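Local coordinates for protein (R)-specific enoyl-CoA hydratase (Pseudomonas aeruginosa, PDB 5CPG) that catalyses the reversible, (R)-specific hydration of trans-2-enoyl-CoA to (R)-3-hydroxyacyl-CoA, at residues E25-F31 and R56-L62; L66-I71 and L99-L103. All coordinates share one frame; numbering follows the deposited sequence.

Interaction 1: residues E25-F31 and R56-L62; sequences ERDLQLF and RIAHGML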
ATOM      1  N   GLU A  25      11.359  13.297  -0.187  1.00  8.45           N
ATOM      2  CA  GLU A  25      11.523  12.979   1.221  1.00  6.71           C
ATOM      3  C   GLU A  25      10.160  12.875   1.906  1.00  8.06           C
ATOM      4  O   GLU A  25       9.922  12.053   2.758  1.00  7.77           O
ATOM      5  CB  GLU A  25      12.365  14.072   1.896  1.00 11.29           C
ATOM      6  CG  GLU A  25      12.537  13.820   3.386  1.00  8.49           C
ATOM      7  CD  GLU A  25      13.367  14.854   4.110  1.00 15.73           C
ATOM      8  OE1 GLU A  25      13.052  16.051   3.958  1.00 13.87           O
ATOM      9  OE2 GLU A  25      14.298  14.448   4.853  1.00 15.96           O
ATOM     10  N   ARG A  26       9.264  13.743   1.508  1.00  7.33           N
ATOM     11  CA  ARG A  26       7.982  13.837   2.168  1.00  6.71           C
ATOM     12  C   ARG A  26       7.153  12.584   1.920  1.00  6.22           C
ATOM     13  O   ARG A  26       6.400  12.163   2.782  1.00  7.83           O
ATOM     14  CB  ARG A  26       7.286  15.079   1.633  1.00 13.74           C
ATOM     15  CG  ARG A  26       6.279  15.684   2.474  1.00 28.92           C
ATOM     16  CD  ARG A  26       5.964  17.037   1.890  1.00 19.77           C
ATOM     17  NE  ARG A  26       4.532  17.204   1.948  1.00 16.75           N
ATOM     18  CZ  ARG A  26       3.898  17.828   2.929  1.00 20.95           C
ATOM     19  NH1 ARG A  26       4.586  18.385   3.914  1.00 16.54           N
ATOM     20  NH2 ARG A  26       2.580  17.893   2.908  1.00 16.67           N
ATOM     21  N   ASP A  27       7.345  11.968   0.752  1.00 10.34           N
ATOM     22  CA  ASP A  27       6.648  10.697   0.442  1.00  9.01           C
ATOM     23  C   ASP A  27       7.121   9.581   1.345  1.00  7.15           C
ATOM     24  O   ASP A  27       6.320   8.783   1.842  1.00  8.82           O
ATOM     25  CB  ASP A  27       6.854  10.353  -1.005  1.00  5.51           C
ATOM     26  CG  ASP A  27       6.321  11.453  -1.898  1.00 14.87           C
ATOM     27  OD1 ASP A  27       5.106  11.614  -1.928  1.00 15.74           O
ATOM     28  OD2 ASP A  27       7.098  12.189  -2.517  1.00 13.10           O
ATOM     29  N   LEU A  28       8.422   9.547   1.590  1.00  5.66           N
ATOM     30  CA  LEU A  28       9.004   8.525   2.476  1.00  5.09           C
ATOM     31  C   LEU A  28       8.462   8.741   3.859  1.00  7.68           C
ATOM     32  O   LEU A  28       8.087   7.797   4.536  1.00  5.98           O
ATOM     33  CB  LEU A  28      10.550   8.597   2.455  1.00  5.91           C
ATOM     34  CG  LEU A  28      11.311   7.749   1.423  1.00 11.20           C
ATOM     35  CD1 LEU A  28      10.588   7.735   0.085  1.00 16.64           C
ATOM     36  CD2 LEU A  28      12.760   8.230   1.290  1.00 12.41           C
ATOM     37  N   GLN A  29       8.412  10.004   4.300  1.00  7.35           N
ATOM     38  CA  GLN A  29       7.949  10.282   5.653  1.00  6.80           C
ATOM     39  C   GLN A  29       6.436  10.000   5.809  1.00  6.17           C
ATOM     40  O   GLN A  29       6.030   9.424   6.796  1.00  6.78           O
ATOM     41  CB  GLN A  29       8.240  11.721   6.025  1.00  9.53           C
ATOM     42  CG  GLN A  29       9.719  11.987   6.151  1.00  7.41           C
ATOM     43  CD  GLN A  29      10.020  13.459   6.203  1.00 13.24           C
ATOM     44  OE1 GLN A  29       9.323  14.271   5.591  1.00 10.59           O
ATOM     45  NE2 GLN A  29      11.085  13.808   6.900  1.00 15.06           N
ATOM     46  N   LEU A  30       5.625  10.395   4.830  1.00  5.91           N
ATOM     47  CA  LEU A  30       4.203  10.136   4.922  1.00  7.86           C
ATOM     48  C   LEU A  30       3.938   8.620   4.926  1.00  7.85           C
ATOM     49  O   LEU A  30       3.058   8.144   5.657  1.00  5.90           O
ATOM     50  CB  LEU A  30       3.442  10.789   3.741  1.00  4.36           C
ATOM     51  CG  LEU A  30       3.462  12.303   3.862  1.00  8.08           C
ATOM     52  CD1 LEU A  30       3.063  12.883   2.516  1.00 14.51           C
ATOM     53  CD2 LEU A  30       2.498  12.805   4.977  1.00 10.89           C
ATOM     54  N   PHE A  31       4.662   7.854   4.101  1.00  7.38           N
ATOM     55  CA  PHE A  31       4.325   6.436   4.040  1.00  5.29           C
ATOM     56  C   PHE A  31       4.697   5.744   5.342  1.00  6.55           C
ATOM     57  O   PHE A  31       3.973   4.851   5.811  1.00  8.05           O
ATOM     58  CB  PHE A  31       4.988   5.747   2.853  1.00  5.66           C
ATOM     59  CG  PHE A  31       4.424   4.390   2.593  1.00  6.24           C
ATOM     60  CD1 PHE A  31       3.311   4.227   1.777  1.00  8.14           C
ATOM     61  CD2 PHE A  31       4.968   3.276   3.202  1.00  5.32           C
ATOM     62  CE1 PHE A  31       2.768   2.943   1.569  1.00  8.79           C
ATOM     63  CE2 PHE A  31       4.444   2.030   2.976  1.00  6.89           C
ATOM     64  CZ  PHE A  31       3.339   1.865   2.153  1.00  7.90           C
ATOM     65  N   ARG A  56      18.623   7.255   1.195  1.00 11.16           N
ATOM     66  CA  ARG A  56      17.366   6.633   1.611  1.00  6.77           C
ATOM     67  C   ARG A  56      16.618   6.024   0.414  1.00 10.09           C
ATOM     68  O   ARG A  56      16.748   6.465  -0.721  1.00 11.49           O
ATOM     69  CB  ARG A  56      16.498   7.644   2.338  1.00  7.83           C
ATOM     70  CG  ARG A  56      16.955   7.950   3.780  1.00 10.43           C
ATOM     71  CD  ARG A  56      16.221   9.150   4.320  1.00  9.78           C
ATOM     72  NE  ARG A  56      16.639  10.364   3.631  1.00  9.46           N
ATOM     73  CZ  ARG A  56      16.168  11.565   3.912  1.00 10.37           C
ATOM     74  NH1 ARG A  56      15.251  11.713   4.859  1.00 15.62           N
ATOM     75  NH2 ARG A  56      16.596  12.624   3.237  1.00  9.70           N
ATOM     76  N   ILE A  57      15.817   5.005   0.687  1.00 11.30           N
ATOM     77  CA  ILE A  57      15.024   4.367  -0.370  1.00  7.38           C
ATOM     78  C   ILE A  57      13.542   4.344   0.062  1.00  7.63           C
ATOM     79  O   ILE A  57      13.231   4.429   1.248  1.00  8.05           O
ATOM     80  CB  ILE A  57      15.503   2.920  -0.679  1.00 13.37           C
ATOM     81  CG1 ILE A  57      15.243   1.989   0.496  1.00 11.89           C
ATOM     82  CG2 ILE A  57      17.001   2.891  -0.997  1.00 15.37           C
ATOM     83  CD1 ILE A  57      15.596   0.553   0.203  1.00 18.13           C
ATOM     84  N   ALA A  58      12.653   4.186  -0.914  1.00  6.95           N
ATOM     85  CA  ALA A  58      11.214   4.197  -0.629  1.00  7.17           C
ATOM     86  C   ALA A  58      10.796   2.832  -0.130  1.00  5.96           C
ATOM     87  O   ALA A  58      11.452   1.823  -0.414  1.00  9.27           O
ATOM     88  CB  ALA A  58      10.426   4.557  -1.897  1.00  7.94           C
ATOM     89  N   HIS A  59       9.706   2.799   0.615  1.00  6.56           N
ATOM     90  CA  HIS A  59       9.084   1.521   0.961  1.00  7.35           C
ATOM     91  C   HIS A  59       8.570   0.853  -0.295  1.00  4.80           C
ATOM     92  O   HIS A  59       7.957   1.497  -1.137  1.00  4.76           O
ATOM     93  CB  HIS A  59       7.930   1.752   1.933  1.00  8.14           C
ATOM     94  CG  HIS A  59       8.292   2.589   3.130  1.00  6.12           C
ATOM     95  ND1 HIS A  59       8.417   3.957   3.078  1.00  7.29           N
ATOM     96  CD2 HIS A  59       8.472   2.239   4.425  1.00  6.94           C
ATOM     97  CE1 HIS A  59       8.679   4.420   4.298  1.00  9.62           C
ATOM     98  NE2 HIS A  59       8.713   3.392   5.131  1.00  6.36           N
ATOM     99  N   GLY A  60       8.794  -0.455  -0.419  1.00  8.28           N
ATOM    100  CA  GLY A  60       8.305  -1.138  -1.607  1.00  8.83           C
ATOM    101  C   GLY A  60       6.832  -0.934  -1.836  1.00  6.06           C
ATOM    102  O   GLY A  60       6.398  -0.749  -2.973  1.00  7.60           O
ATOM    103  N   MET A  61       6.054  -0.956  -0.751  1.00  8.47           N
ATOM    104  CA  MET A  61       4.611  -0.868  -0.870  1.00  6.56           C
ATOM    105  C   MET A  61       4.092   0.537  -1.225  1.00  5.62           C
ATOM    106  O   MET A  61       2.902   0.692  -1.454  1.00  6.54           O
ATOM    107  CB  MET A  61       3.969  -1.362   0.434  1.00  7.78           C
ATOM    108  CG  MET A  61       2.458  -1.477   0.476  1.00  9.49           C
ATOM    109  SD  MET A  61       1.792  -2.569  -0.791  1.00  8.48           S
ATOM    110  CE  MET A  61       2.283  -4.160  -0.117  1.00 10.67           C
ATOM    111  N   LEU A  62       4.978   1.545  -1.256  1.00  6.64           N
ATOM    112  CA  LEU A  62       4.586   2.856  -1.793  1.00  4.69           C
ATOM    113  C   LEU A  62       4.023   2.663  -3.227  1.00  4.74           C
ATOM    114  O   LEU A  62       3.038   3.312  -3.609  1.00  6.98           O
ATOM    115  CB  LEU A  62       5.758   3.842  -1.781  1.00  5.59           C
ATOM    116  CG  LEU A  62       5.484   5.240  -2.391  1.00  7.25           C
ATOM    117  CD1 LEU A  62       4.394   5.963  -1.621  1.00  5.77           C
ATOM    118  CD2 LEU A  62       6.758   6.069  -2.436  1.00 11.24           C
TER

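Interaction 2: residues L66-I71 and L99-L103; sequences LISAAI and LKVEL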
ATOM      1  N   LEU A  66       0.404   3.971  -4.890  1.00  6.99           N
ATOM      2  CA  LEU A  66       0.271   4.752  -6.132  1.00  5.19           C
ATOM      3  C   LEU A  66      -0.637   4.044  -7.131  1.00  5.51           C
ATOM      4  O   LEU A  66      -1.480   4.671  -7.736  1.00  7.06           O
ATOM      5  CB  LEU A  66       1.665   4.991  -6.746  1.00  4.50           C
ATOM      6  CG  LEU A  66       2.552   5.850  -5.836  1.00  9.50           C
ATOM      7  CD1 LEU A  66       3.943   5.929  -6.440  1.00  9.08           C
ATOM      8  CD2 LEU A  66       1.937   7.259  -5.698  1.00  8.68           C
ATOM      9  N   ILE A  67      -0.471   2.721  -7.276  1.00  6.95           N
ATOM     10  CA  ILE A  67      -1.343   1.931  -8.137  1.00  4.75           C
ATOM     11  C   ILE A  67      -2.803   2.109  -7.723  1.00  6.19           C
ATOM     12  O   ILE A  67      -3.667   2.315  -8.576  1.00  6.05           O
ATOM     13  CB  ILE A  67      -0.960   0.442  -8.098  1.00  5.97           C
ATOM     14  CG1 ILE A  67       0.318   0.239  -8.920  1.00  7.83           C
ATOM     15  CG2 ILE A  67      -2.085  -0.434  -8.643  1.00  4.72           C
ATOM     16  CD1 ILE A  67       1.012  -1.149  -8.688  1.00  6.51           C
ATOM     17  N   SER A  68      -3.074   2.023  -6.420  1.00  6.08           N
ATOM     18  CA  SER A  68      -4.479   2.086  -5.981  1.00  9.63           C
ATOM     19  C   SER A  68      -5.065   3.441  -6.290  1.00  7.53           C
ATOM     20  O   SER A  68      -6.247   3.536  -6.644  1.00  7.58           O
ATOM     21  CB  SER A  68      -4.617   1.777  -4.486  1.00  6.22           C
ATOM     22  OG  SER A  68      -4.041   2.791  -3.694  1.00  8.54           O
ATOM     23  N   ALA A  69      -4.259   4.497  -6.172  1.00  4.86           N
ATOM     24  CA  ALA A  69      -4.778   5.853  -6.454  1.00  5.77           C
ATOM     25  C   ALA A  69      -5.007   6.023  -7.977  1.00  8.04           C
ATOM     26  O   ALA A  69      -5.960   6.702  -8.391  1.00  9.44           O
ATOM     27  CB  ALA A  69      -3.823   6.924  -5.909  1.00  5.22           C
ATOM     28  N   ALA A  70      -4.144   5.417  -8.797  1.00  7.21           N
ATOM     29  CA  ALA A  70      -4.331   5.491 -10.257  1.00  6.47           C
ATOM     30  C   ALA A  70      -5.651   4.865 -10.628  1.00  5.69           C
ATOM     31  O   ALA A  70      -6.396   5.381 -11.440  1.00  8.84           O
ATOM     32  CB  ALA A  70      -3.204   4.784 -10.989  1.00  7.05           C
ATOM     33  N   ILE A  71      -5.946   3.726 -10.027  1.00  6.43           N
ATOM     34  CA  ILE A  71      -7.172   3.013 -10.383  1.00  7.05           C
ATOM     35  C   ILE A  71      -8.380   3.823  -9.903  1.00  9.21           C
ATOM     36  O   ILE A  71      -9.360   4.061 -10.622  1.00  9.91           O
ATOM     37  CB  ILE A  71      -7.172   1.617  -9.759  1.00  6.24           C
ATOM     38  CG1 ILE A  71      -6.059   0.742 -10.388  1.00  7.45           C
ATOM     39  CG2 ILE A  71      -8.577   0.985  -9.811  1.00  7.63           C
ATOM     40  CD1 ILE A  71      -5.987  -0.644  -9.744  1.00 10.23           C
ATOM     41  N   LEU A  99       8.290   7.995 -10.511  1.00 12.05           N
ATOM     42  CA  LEU A  99       7.626   6.763 -10.934  1.00  9.70           C
ATOM     43  C   LEU A  99       6.460   7.069 -11.846  1.00 12.57           C
ATOM     44  O   LEU A  99       5.761   8.057 -11.693  1.00 14.74           O
ATOM     45  CB  LEU A  99       7.130   5.965  -9.716  1.00  9.46           C
ATOM     46  CG  LEU A  99       8.202   5.579  -8.733  1.00  8.51           C
ATOM     47  CD1 LEU A  99       7.558   4.754  -7.603  1.00 11.95           C
ATOM     48  CD2 LEU A  99       9.304   4.790  -9.420  1.00 13.04           C
ATOM     49  N   LYS A 100       6.231   6.161 -12.789  1.00 10.74           N
ATOM     50  CA  LYS A 100       5.062   6.215 -13.636  1.00  7.55           C
ATOM     51  C   LYS A 100       4.283   4.914 -13.503  1.00  8.59           C
ATOM     52  O   LYS A 100       4.848   3.838 -13.762  1.00  8.09           O
ATOM     53  CB  LYS A 100       5.473   6.437 -15.102  1.00 11.06           C
ATOM     54  CG  LYS A 100       4.318   6.339 -16.076  1.00 16.61           C
ATOM     55  CD  LYS A 100       4.825   6.464 -17.501  1.00 20.10           C
ATOM     56  CE  LYS A 100       6.001   5.484 -17.733  1.00 40.32           C
ATOM     57  NZ  LYS A 100       6.589   5.522 -19.123  1.00 56.11           N
ATOM     58  N   VAL A 101       3.054   5.014 -13.025  1.00 11.36           N
ATOM     59  CA  VAL A 101       2.140   3.884 -13.004  1.00  7.87           C
ATOM     60  C   VAL A 101       1.478   3.784 -14.365  1.00  7.63           C
ATOM     61  O   VAL A 101       0.964   4.788 -14.895  1.00 10.62           O
ATOM     62  CB  VAL A 101       1.047   4.026 -11.928  1.00 11.22           C
ATOM     63  CG1 VAL A 101       0.022   2.924 -12.087  1.00 10.19           C
ATOM     64  CG2 VAL A 101       1.684   4.015 -10.529  1.00 10.11           C
ATOM     65  N   GLU A 102       1.550   2.601 -14.946  1.00 10.28           N
ATOM     66  CA  GLU A 102       0.832   2.330 -16.190  1.00  7.93           C
ATOM     67  C   GLU A 102      -0.270   1.313 -15.922  1.00  9.00           C
ATOM     68  O   GLU A 102       0.015   0.232 -15.427  1.00 13.78           O
ATOM     69  CB  GLU A 102       1.774   1.803 -17.267  1.00 12.72           C
ATOM     70  CG  GLU A 102       0.986   1.603 -18.578  1.00 26.07           C
ATOM     71  CD  GLU A 102       1.715   0.817 -19.662  1.00 34.89           C
ATOM     72  OE1 GLU A 102       2.246  -0.286 -19.399  1.00 25.43           O
ATOM     73  OE2 GLU A 102       1.733   1.317 -20.805  1.00 50.37           O
ATOM     74  N   LEU A 103      -1.494   1.676 -16.241  1.00  7.43           N
ATOM     75  CA  LEU A 103      -2.628   0.757 -16.088  1.00  9.80           C
ATOM     76  C   LEU A 103      -3.000   0.268 -17.461  1.00 10.70           C
ATOM     77  O   LEU A 103      -2.971   1.037 -18.415  1.00 11.71           O
ATOM     78  CB  LEU A 103      -3.836   1.445 -15.454  1.00  8.62           C
ATOM     79  CG  LEU A 103      -3.618   2.071 -14.078  1.00  7.88           C
ATOM     80  CD1 LEU A 103      -4.929   2.687 -13.612  1.00 10.89           C
ATOM     81  CD2 LEU A 103      -3.107   0.990 -13.113  1.00  8.80           C
TER

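Interaction 1: residues E25-F31 and R56-L62
The Phe31 ring packs against His59, Met61 and Leu62 at the inner end of this contact. CD2 of Phe31 lies over one face of the His59 imidazole, 3.4 Å from CG of His59. The two ring planes are inclined at 43°, so the pair is oblique. CG of Phe31 is anti to its backbone N (chi1 -167°), which carries the ring out from the helix into the bend of 56-62. There CZ of Phe31 touches CB of Met61 at 3.7 Å, and the backbone N of Leu62 lies over one face of the phenyl ring. At the edge of the imidazole, CE1 of His59 faces the carbonyl O of Leu28 at 3.4 Å. The adjacent His59 NE2 is hydrogen-bonded to Asp37 O, and the ring stacks on His42. Asp37 and His42 belong to the hydratase 2 motif of the (R)-hydratases. Helix 25-35 probably forms part of the overhang that these enzymes add to the hotdog fold. The two methyls of Leu28 spread along the loop. Leu28 CD1 packs on CB of Ala58 at 3.7 Å, while Leu28 CD2 reaches CB of Arg56 at 3.9 Å. Farther out, Arg56 NH1 makes a salt bridge to Glu25 OE2 at 2.9 Å. The oxygen uses its anti lone pair and lies in the guanidinium plane, although the carboxylate is turned 86° to it. Arg56 NH2 adds a weak bond to the same oxygen.

Interaction 2: residues L66-I71 and L99-L103
This contact packs the central helix of the hotdog fold, 62-73, against strand 98-109 of the sheet that wraps it. Helix 66-71 crosses strand 99-103 at -50°, with the segment axes 8.9 Å apart at their closest. The touching side chains are all aliphatic and buried. Val101 sits in the middle and divides its two methyls. CG2 of Val101 packs on CB of Leu66 at 3.9 Å. Val101 CG1, anti to the backbone N (chi1 172°), turns toward the next helical turn and meets CB of Ala70 at 3.9 Å. The Ala70 methyl is shared: Leu103 CD1 also comes within 3.8 Å of Ala70 CB. The same CD1 of Leu103 reaches CG1 of Ile71 at 3.9 Å, these two side chains crossing at about a right angle. At the other end Leu66 CD1 meets Leu99 CD1 at 4.0 Å, again with the side chains nearly perpendicular. Strand 98-109 lies between strands 16-22 and 113-121 in the sheet. The helix reaches beyond it: Leu66 touches Ser21 on strand 16-22, and Ile67 touches Thr118 and Val120 on strand 113-121. Ile67 also rests on Leu87 of strand 81-89.

How the interactions relate
The two interactions follow each other along the chain. The loop of interaction 1 leads into helix 62-73, which carries 66-71 of interaction 2. Their centres are about 15 Å apart, and the segments touch nowhere else. Interaction 2 lies near the centre of the chain and joins the hotdog helix to its sheet by aliphatic packing alone. Interaction 1 lies farther out and holds helix 25-35 against the loop. It is largely buried too, but its chemistry is mixed: aromatic rings and leucines inside, a salt bridge toward the solvent side, where Glu25 is exposed. Both reach the second subunit, where Phe31 packs on Ala65 and Leu66 on Ser35 of that chain.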